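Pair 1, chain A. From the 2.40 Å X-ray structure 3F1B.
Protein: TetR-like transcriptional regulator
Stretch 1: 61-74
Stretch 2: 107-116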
# COMPACT_ATOMS: atom_id res chain seq x y z
N LEU A 61 21.16 -6.50 2.12
CA LEU A 61 20.50 -7.45 2.99
C LEU A 61 18.99 -7.36 2.83
O LEU A 61 18.27 -8.37 2.83
CB LEU A 61 20.87 -7.14 4.45
CG LEU A 61 20.91 -8.34 5.40
CD1 LEU A 61 20.91 -7.90 6.84
CD2 LEU A 61 19.80 -9.33 5.13
N PHE A 62 18.51 -6.12 2.69
CA PHE A 62 17.10 -5.84 2.50
C PHE A 62 16.62 -6.42 1.20
O PHE A 62 15.53 -6.93 1.15
CB PHE A 62 16.80 -4.34 2.48
CG PHE A 62 15.35 -4.06 2.45
CD1 PHE A 62 14.56 -4.33 3.57
CD2 PHE A 62 14.74 -3.60 1.32
CE1 PHE A 62 13.19 -4.10 3.57
CE2 PHE A 62 13.36 -3.35 1.30
CZ PHE A 62 12.59 -3.60 2.43
N ALA A 63 17.41 -6.34 0.15
CA ALA A 63 17.01 -6.97 -1.10
C ALA A 63 17.07 -8.52 -0.98
O ALA A 63 16.22 -9.21 -1.55
CB ALA A 63 17.93 -6.47 -2.24
N ALA A 64 18.05 -9.08 -0.26
CA ALA A 64 18.11 -10.57 -0.13
C ALA A 64 16.85 -11.07 0.59
O ALA A 64 16.11 -11.92 0.13
CB ALA A 64 19.35 -11.02 0.61
N CYS A 65 16.59 -10.44 1.71
CA CYS A 65 15.37 -10.64 2.45
C CYS A 65 14.13 -10.46 1.58
O CYS A 65 13.21 -11.28 1.63
CB CYS A 65 15.35 -9.62 3.58
SG CYS A 65 14.44 -10.23 4.93
N ILE A 66 14.11 -9.40 0.77
CA ILE A 66 12.95 -9.17 -0.08
C ILE A 66 12.83 -10.27 -1.12
O ILE A 66 11.75 -10.79 -1.38
CB ILE A 66 12.97 -7.74 -0.75
CG1 ILE A 66 12.59 -6.68 0.29
CG2 ILE A 66 12.04 -7.65 -1.97
CD1 ILE A 66 11.13 -6.36 0.32
N GLN A 67 13.94 -10.61 -1.73
CA GLN A 67 13.99 -11.74 -2.65
C GLN A 67 13.40 -13.04 -2.03
O GLN A 67 12.55 -13.68 -2.65
CB GLN A 67 15.44 -11.97 -3.05
CG GLN A 67 15.87 -11.15 -4.23
CD GLN A 67 15.40 -11.79 -5.54
OE1 GLN A 67 14.78 -11.13 -6.38
NE2 GLN A 67 15.67 -13.08 -5.71
N ARG A 68 13.86 -13.42 -0.83
CA ARG A 68 13.44 -14.63 -0.17
C ARG A 68 11.96 -14.63 0.24
O ARG A 68 11.23 -15.59 -0.05
CB ARG A 68 14.31 -14.93 1.05
CG ARG A 68 14.03 -16.36 1.58
CD ARG A 68 14.79 -16.74 2.83
NE ARG A 68 14.19 -16.05 3.95
CZ ARG A 68 14.42 -16.31 5.23
NH1 ARG A 68 15.27 -17.30 5.63
NH2 ARG A 68 13.76 -15.57 6.14
N GLU A 69 11.49 -13.60 0.94
CA GLU A 69 10.07 -13.55 1.27
C GLU A 69 9.15 -13.47 0.00
O GLU A 69 8.10 -14.12 -0.04
CB GLU A 69 9.80 -12.40 2.25
CG GLU A 69 10.76 -12.44 3.48
CD GLU A 69 10.87 -13.83 4.11
OE1 GLU A 69 9.91 -14.61 4.05
OE2 GLU A 69 11.92 -14.18 4.68
N GLY A 70 9.60 -12.76 -1.04
CA GLY A 70 8.89 -12.75 -2.34
C GLY A 70 8.70 -14.15 -2.91
O GLY A 70 7.66 -14.48 -3.45
N LEU A 71 9.73 -14.98 -2.78
CA LEU A 71 9.68 -16.35 -3.22
C LEU A 71 8.65 -17.16 -2.46
O LEU A 71 7.94 -17.96 -3.08
CB LEU A 71 11.03 -17.03 -3.03
CG LEU A 71 11.96 -17.24 -4.21
CD1 LEU A 71 13.44 -17.39 -3.69
CD2 LEU A 71 11.49 -18.46 -4.96
N ARG A 72 8.56 -16.99 -1.14
CA ARG A 72 7.65 -17.83 -0.38
C ARG A 72 6.27 -17.38 -0.77
O ARG A 72 5.32 -18.17 -0.82
CB ARG A 72 7.83 -17.73 1.13
CG ARG A 72 9.21 -18.05 1.55
CD ARG A 72 9.52 -17.35 2.86
NE ARG A 72 10.61 -18.03 3.54
CZ ARG A 72 10.97 -17.81 4.81
NH1 ARG A 72 11.98 -18.51 5.32
NH2 ARG A 72 10.33 -16.89 5.56
N PHE A 73 6.17 -16.10 -1.10
CA PHE A 73 4.89 -15.57 -1.45
C PHE A 73 4.35 -16.19 -2.74
O PHE A 73 3.23 -16.71 -2.75
CB PHE A 73 4.91 -14.05 -1.47
CG PHE A 73 3.64 -13.45 -1.88
CD1 PHE A 73 2.63 -13.22 -0.94
CD2 PHE A 73 3.44 -13.05 -3.22
CE1 PHE A 73 1.40 -12.62 -1.33
CE2 PHE A 73 2.22 -12.45 -3.62
CZ PHE A 73 1.19 -12.25 -2.67
N VAL A 74 5.15 -16.21 -3.80
CA VAL A 74 4.65 -16.77 -5.04
C VAL A 74 4.47 -18.28 -4.96
O VAL A 74 3.54 -18.81 -5.51
CB VAL A 74 5.47 -16.32 -6.27
CG1 VAL A 74 5.83 -14.84 -6.14
CG2 VAL A 74 6.67 -17.19 -6.48
N LYS A 107 5.31 -11.39 9.39
CA LYS A 107 6.47 -10.54 9.39
C LYS A 107 6.93 -10.30 7.93
O LYS A 107 7.39 -9.20 7.57
CB LYS A 107 7.52 -11.17 10.29
CG LYS A 107 7.23 -10.97 11.79
CD LYS A 107 7.35 -12.26 12.66
CE LYS A 107 5.94 -12.82 13.14
NZ LYS A 107 5.32 -13.81 12.18
N SER A 108 6.75 -11.31 7.10
CA SER A 108 7.27 -11.27 5.77
C SER A 108 6.29 -10.60 4.86
O SER A 108 6.70 -9.97 3.87
CB SER A 108 7.63 -12.67 5.27
OG SER A 108 6.75 -13.64 5.79
N TRP A 109 5.01 -10.69 5.21
CA TRP A 109 4.00 -9.92 4.53
C TRP A 109 4.23 -8.44 4.75
O TRP A 109 4.11 -7.66 3.82
CB TRP A 109 2.61 -10.27 5.03
CG TRP A 109 1.61 -9.29 4.52
CD1 TRP A 109 0.91 -8.39 5.26
CD2 TRP A 109 1.22 -9.08 3.12
NE1 TRP A 109 0.08 -7.64 4.41
CE2 TRP A 109 0.25 -8.05 3.11
CE3 TRP A 109 1.62 -9.66 1.89
CZ2 TRP A 109 -0.34 -7.58 1.92
CZ3 TRP A 109 1.05 -9.18 0.72
CH2 TRP A 109 0.07 -8.15 0.74
N MSE A 110 4.58 -8.06 5.98
CA MSE A 110 4.88 -6.67 6.26
C MSE A 110 6.04 -6.09 5.47
O MSE A 110 5.93 -4.96 4.94
CB MSE A 110 5.14 -6.47 7.74
CG MSE A 110 3.86 -6.46 8.52
SE MSE A 110 4.26 -6.65 10.40
CE MSE A 110 4.65 -4.75 10.75
N VAL A 111 7.16 -6.84 5.39
CA VAL A 111 8.32 -6.41 4.60
C VAL A 111 7.87 -6.25 3.12
O VAL A 111 8.14 -5.22 2.45
CB VAL A 111 9.52 -7.36 4.82
CG1 VAL A 111 10.62 -7.12 3.81
CG2 VAL A 111 10.09 -7.18 6.25
N LEU A 112 7.09 -7.21 2.64
CA LEU A 112 6.70 -7.27 1.25
C LEU A 112 5.75 -6.14 0.89
O LEU A 112 5.97 -5.42 -0.07
CB LEU A 112 6.03 -8.60 0.95
CG LEU A 112 6.83 -9.67 0.23
CD1 LEU A 112 8.34 -9.51 0.19
CD2 LEU A 112 6.44 -11.01 0.78
N TYR A 113 4.69 -6.01 1.68
CA TYR A 113 3.69 -5.03 1.44
C TYR A 113 4.27 -3.62 1.59
O TYR A 113 3.93 -2.75 0.79
CB TYR A 113 2.51 -5.29 2.35
CG TYR A 113 1.29 -4.46 2.08
CD1 TYR A 113 0.79 -4.26 0.77
CD2 TYR A 113 0.62 -3.87 3.14
CE1 TYR A 113 -0.37 -3.47 0.55
CE2 TYR A 113 -0.54 -3.10 2.95
CZ TYR A 113 -1.03 -2.89 1.66
OH TYR A 113 -2.16 -2.09 1.57
N ARG A 114 5.18 -3.41 2.54
CA ARG A 114 6.03 -2.18 2.54
C ARG A 114 6.86 -1.94 1.23
O ARG A 114 6.54 -1.02 0.47
CB ARG A 114 6.88 -2.05 3.84
CG ARG A 114 8.35 -2.41 3.73
CD ARG A 114 8.97 -2.74 5.11
NE ARG A 114 8.58 -1.75 6.13
CZ ARG A 114 8.03 -2.03 7.31
NH1 ARG A 114 7.81 -3.28 7.69
NH2 ARG A 114 7.70 -1.03 8.12
N GLN A 115 7.91 -2.73 0.97
CA GLN A 115 8.58 -2.69 -0.35
C GLN A 115 7.64 -2.31 -1.53
O GLN A 115 7.98 -1.41 -2.29
CB GLN A 115 9.24 -4.00 -0.63
N ALA A 116 6.48 -3.00 -1.65
CA ALA A 116 5.45 -2.75 -2.72
C ALA A 116 5.03 -1.28 -2.91
O ALA A 116 5.16 -0.46 -2.00
CB ALA A 116 4.19 -3.61 -2.51

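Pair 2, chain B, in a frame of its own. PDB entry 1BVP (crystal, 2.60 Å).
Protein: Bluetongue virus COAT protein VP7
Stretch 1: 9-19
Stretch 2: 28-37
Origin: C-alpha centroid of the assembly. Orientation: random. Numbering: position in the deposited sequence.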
# COMPACT_ATOMS: atom_id res chain seq x y z
N LEU B 9 23.90 -0.01 -7.62
CA LEU B 9 23.06 -0.29 -6.47
C LEU B 9 23.83 -1.02 -5.37
O LEU B 9 23.70 -0.68 -4.16
CB LEU B 9 21.92 -1.17 -6.95
CG LEU B 9 20.56 -1.15 -6.28
CD1 LEU B 9 20.05 0.28 -6.26
CD2 LEU B 9 19.65 -2.02 -7.12
N THR B 10 24.57 -2.06 -5.77
CA THR B 10 25.40 -2.85 -4.86
C THR B 10 26.42 -1.98 -4.14
O THR B 10 26.54 -2.03 -2.92
CB THR B 10 26.17 -3.90 -5.61
OG1 THR B 10 25.26 -4.85 -6.15
CG2 THR B 10 27.10 -4.62 -4.65
N VAL B 11 27.13 -1.15 -4.90
CA VAL B 11 28.13 -0.27 -4.32
C VAL B 11 27.56 0.76 -3.38
O VAL B 11 28.14 1.02 -2.30
CB VAL B 11 28.91 0.46 -5.39
CG1 VAL B 11 29.87 1.42 -4.77
CG2 VAL B 11 29.62 -0.56 -6.30
N MET B 12 26.44 1.38 -3.78
CA MET B 12 25.80 2.39 -2.93
C MET B 12 25.28 1.79 -1.64
O MET B 12 25.45 2.39 -0.58
CB MET B 12 24.68 3.12 -3.63
CG MET B 12 25.08 3.84 -4.89
SD MET B 12 23.71 4.94 -5.38
CE MET B 12 22.70 3.86 -6.32
N ARG B 13 24.67 0.61 -1.70
CA ARG B 13 24.16 0.01 -0.46
C ARG B 13 25.32 -0.36 0.48
O ARG B 13 25.17 -0.30 1.70
CB ARG B 13 23.23 -1.18 -0.73
CG ARG B 13 22.04 -0.88 -1.62
CD ARG B 13 21.09 -2.09 -1.84
NE ARG B 13 20.14 -2.25 -0.75
CZ ARG B 13 20.01 -3.35 0.02
NH1 ARG B 13 20.76 -4.44 -0.19
NH2 ARG B 13 19.14 -3.35 1.04
N ALA B 14 26.48 -0.70 -0.08
CA ALA B 14 27.67 -1.05 0.69
C ALA B 14 28.18 0.21 1.39
O ALA B 14 28.57 0.18 2.57
CB ALA B 14 28.74 -1.59 -0.23
N CYS B 15 28.19 1.33 0.68
CA CYS B 15 28.67 2.55 1.30
C CYS B 15 27.76 2.98 2.46
O CYS B 15 28.23 3.62 3.41
CB CYS B 15 28.75 3.68 0.29
SG CYS B 15 29.94 3.47 -0.99
N ALA B 16 26.48 2.65 2.41
CA ALA B 16 25.55 3.05 3.48
C ALA B 16 25.82 2.26 4.74
O ALA B 16 25.17 2.46 5.75
CB ALA B 16 24.12 2.84 3.05
N THR B 17 26.74 1.31 4.63
CA THR B 17 27.15 0.47 5.74
C THR B 17 28.16 1.19 6.63
O THR B 17 28.24 0.94 7.83
CB THR B 17 27.78 -0.78 5.14
OG1 THR B 17 26.76 -1.75 4.88
CG2 THR B 17 28.81 -1.34 6.01
N LEU B 18 28.92 2.11 6.05
CA LEU B 18 29.96 2.87 6.74
C LEU B 18 29.42 3.87 7.75
O LEU B 18 29.78 5.06 7.73
CB LEU B 18 30.82 3.59 5.70
CG LEU B 18 31.87 2.72 4.96
CD1 LEU B 18 31.73 1.29 5.28
CD2 LEU B 18 31.77 2.89 3.48
N GLN B 19 28.63 3.37 8.70
CA GLN B 19 28.00 4.21 9.70
C GLN B 19 29.03 4.87 10.60
O GLN B 19 28.96 6.05 10.89
CB GLN B 19 26.95 3.41 10.52
CG GLN B 19 25.45 3.88 10.38
CD GLN B 19 24.58 3.01 9.44
OE1 GLN B 19 24.75 2.97 8.22
NE2 GLN B 19 23.59 2.35 10.01
N ASN B 28 31.93 -9.61 2.82
CA ASN B 28 31.25 -9.39 1.56
C ASN B 28 31.39 -7.88 1.14
O ASN B 28 31.80 -7.55 0.03
CB ASN B 28 29.80 -9.82 1.84
CG ASN B 28 28.91 -9.68 0.64
OD1 ASN B 28 27.92 -8.92 0.66
ND2 ASN B 28 29.22 -10.43 -0.42
N VAL B 29 31.13 -6.97 2.06
CA VAL B 29 31.24 -5.53 1.82
C VAL B 29 32.63 -5.07 1.42
O VAL B 29 32.79 -4.24 0.53
CB VAL B 29 30.82 -4.73 3.09
CG1 VAL B 29 31.00 -3.25 2.91
CG2 VAL B 29 29.41 -5.07 3.46
N MET B 30 33.63 -5.52 2.16
CA MET B 30 35.00 -5.13 1.86
C MET B 30 35.48 -5.66 0.52
O MET B 30 36.23 -4.99 -0.19
CB MET B 30 35.94 -5.59 2.96
CG MET B 30 35.92 -4.72 4.19
SD MET B 30 37.04 -5.54 5.36
CE MET B 30 37.94 -4.05 6.20
N GLU B 31 35.06 -6.86 0.17
CA GLU B 31 35.45 -7.44 -1.10
C GLU B 31 34.95 -6.58 -2.27
O GLU B 31 35.69 -6.30 -3.20
CB GLU B 31 34.87 -8.83 -1.19
CG GLU B 31 35.06 -9.48 -2.51
CD GLU B 31 34.19 -10.72 -2.64
OE1 GLU B 31 33.72 -11.24 -1.59
OE2 GLU B 31 33.95 -11.17 -3.80
N ILE B 32 33.71 -6.11 -2.16
CA ILE B 32 33.06 -5.27 -3.17
C ILE B 32 33.63 -3.84 -3.23
O ILE B 32 33.96 -3.33 -4.31
CB ILE B 32 31.53 -5.17 -2.86
CG1 ILE B 32 30.85 -6.52 -3.10
CG2 ILE B 32 30.85 -4.08 -3.68
CD1 ILE B 32 29.54 -6.64 -2.34
N LEU B 33 33.69 -3.17 -2.07
CA LEU B 33 34.22 -1.82 -2.00
C LEU B 33 35.64 -1.77 -2.49
O LEU B 33 36.04 -0.83 -3.16
CB LEU B 33 34.17 -1.27 -0.59
CG LEU B 33 32.76 -0.92 -0.13
CD1 LEU B 33 32.82 -0.13 1.15
CD2 LEU B 33 32.06 -0.13 -1.21
N GLY B 34 36.40 -2.80 -2.14
CA GLY B 34 37.78 -2.88 -2.56
C GLY B 34 37.91 -2.80 -4.05
O GLY B 34 38.58 -1.90 -4.57
N ILE B 35 37.28 -3.73 -4.75
CA ILE B 35 37.32 -3.75 -6.21
C ILE B 35 36.75 -2.50 -6.87
O ILE B 35 37.35 -1.93 -7.80
CB ILE B 35 36.52 -4.93 -6.75
CG1 ILE B 35 36.83 -6.14 -5.89
CG2 ILE B 35 36.91 -5.20 -8.21
CD1 ILE B 35 36.17 -7.40 -6.34
N ALA B 36 35.57 -2.11 -6.40
CA ALA B 36 34.88 -0.96 -6.96
C ALA B 36 35.68 0.31 -6.79
O ALA B 36 35.92 1.03 -7.75
CB ALA B 36 33.52 -0.83 -6.33
N ILE B 37 36.14 0.57 -5.58
CA ILE B 37 36.89 1.80 -5.32
C ILE B 37 38.19 1.83 -6.09
O ILE B 37 38.62 2.88 -6.56
CB ILE B 37 37.14 1.98 -3.83
CG1 ILE B 37 35.80 2.23 -3.13
CG2 ILE B 37 38.10 3.14 -3.60
CD1 ILE B 37 35.93 2.46 -1.67

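Pair 1, from a TetR-like transcriptional regulator, and pair 2, from the bluetongue virus coat protein VP7, each set two helices against each other at nearly the same angle. The N-to-C directions diverge by 109° in pair 1 and 119° in pair 2, with axes approaching to 9.5 and 9.8 Å, and 14 central residues superpose with an RMSD of 0.5 Å. The backbone register is also the same: I66(A) CA lies 6.7 Å from L112(A) CA, as V11(B) CA does from L33(B) CA, while E69(A) CA to S108(A) CA and A14(B) CA to V29(B) CA both measure 5.8 Å. No hydrogen bond between the stretches is found among the modelled atoms of either pair, so what is seen is mainly a matter of packing.

The common centre is a leucine, L112(A) in pair 1 and L33(B) in pair 2, the residue with the largest covered area in each. In both, the CA-to-CB bond points sideways and the end of the side chain comes nearer the partner helix. L112(A) sits as a knob among I66(A), E69(A), G70(A) and F73(A). Its CD1 comes within 3.7 Å of G70(A) N, an approach to the backbone at a residue that has no side chain. The position of G70(A) is taken in pair 2 by C15(B), whose CB points away from the second helix; its SG nevertheless lies 4.2 Å from L33(B) CD2.

The position of closest backbone approach is solved differently. A14(B) points a lone methyl toward the partner, and its CB meets L33(B) CD2 at 3.8 Å and V29(B) CG1 at 4.2 Å. The matching E69(A) also points toward the partner, but it is long and charged. Its CB packs 3.8 Å from L112(A) CD1, and the carboxylate reaches S108(A), which matches V29(B), with E69(A) OE1 3.2 Å from S108(A) CB. The charge is balanced within its own helix by salt bridges from R68(A) NH2 to E69(A) OE2 at 2.7 Å and from R72(A) NH2 to E69(A) OE1 at 2.8 Å. At the position of R72(A), T17(B) instead offers a methyl, CG2, 4.2 Å from V29(B) CG1.

One turn earlier, I66(A) matches V11(B). The longer isoleucine extends CD1 to 3.6 Å from V111(A) CG1 and 3.2 Å from Q115(A) CB, the latter a residue modelled only to CB. V11(B) makes the equivalent contact with A36(B), CG2 to CB at 3.9 Å. The partner V111(A) becomes I32(B), whose CG2 touches T10(B) CG2 at 3.9 Å; the side chain of C65(A), at the position of T10(B), comes no nearer the second stretch than 5.1 Å, from C65(A) SG to V111(A) CG1. In pair 1, V111(A) CG1 also lies 4.0 Å from F62(A) CE1.

Pair 1 buries 474 Å² and pair 2 364 Å², over stretches of unequal length. In pair 1, F73(A) CE1 reaches W109(A) CZ3 at 4.0 Å; M30(B), which matches W109(A), makes no contact with the first stretch.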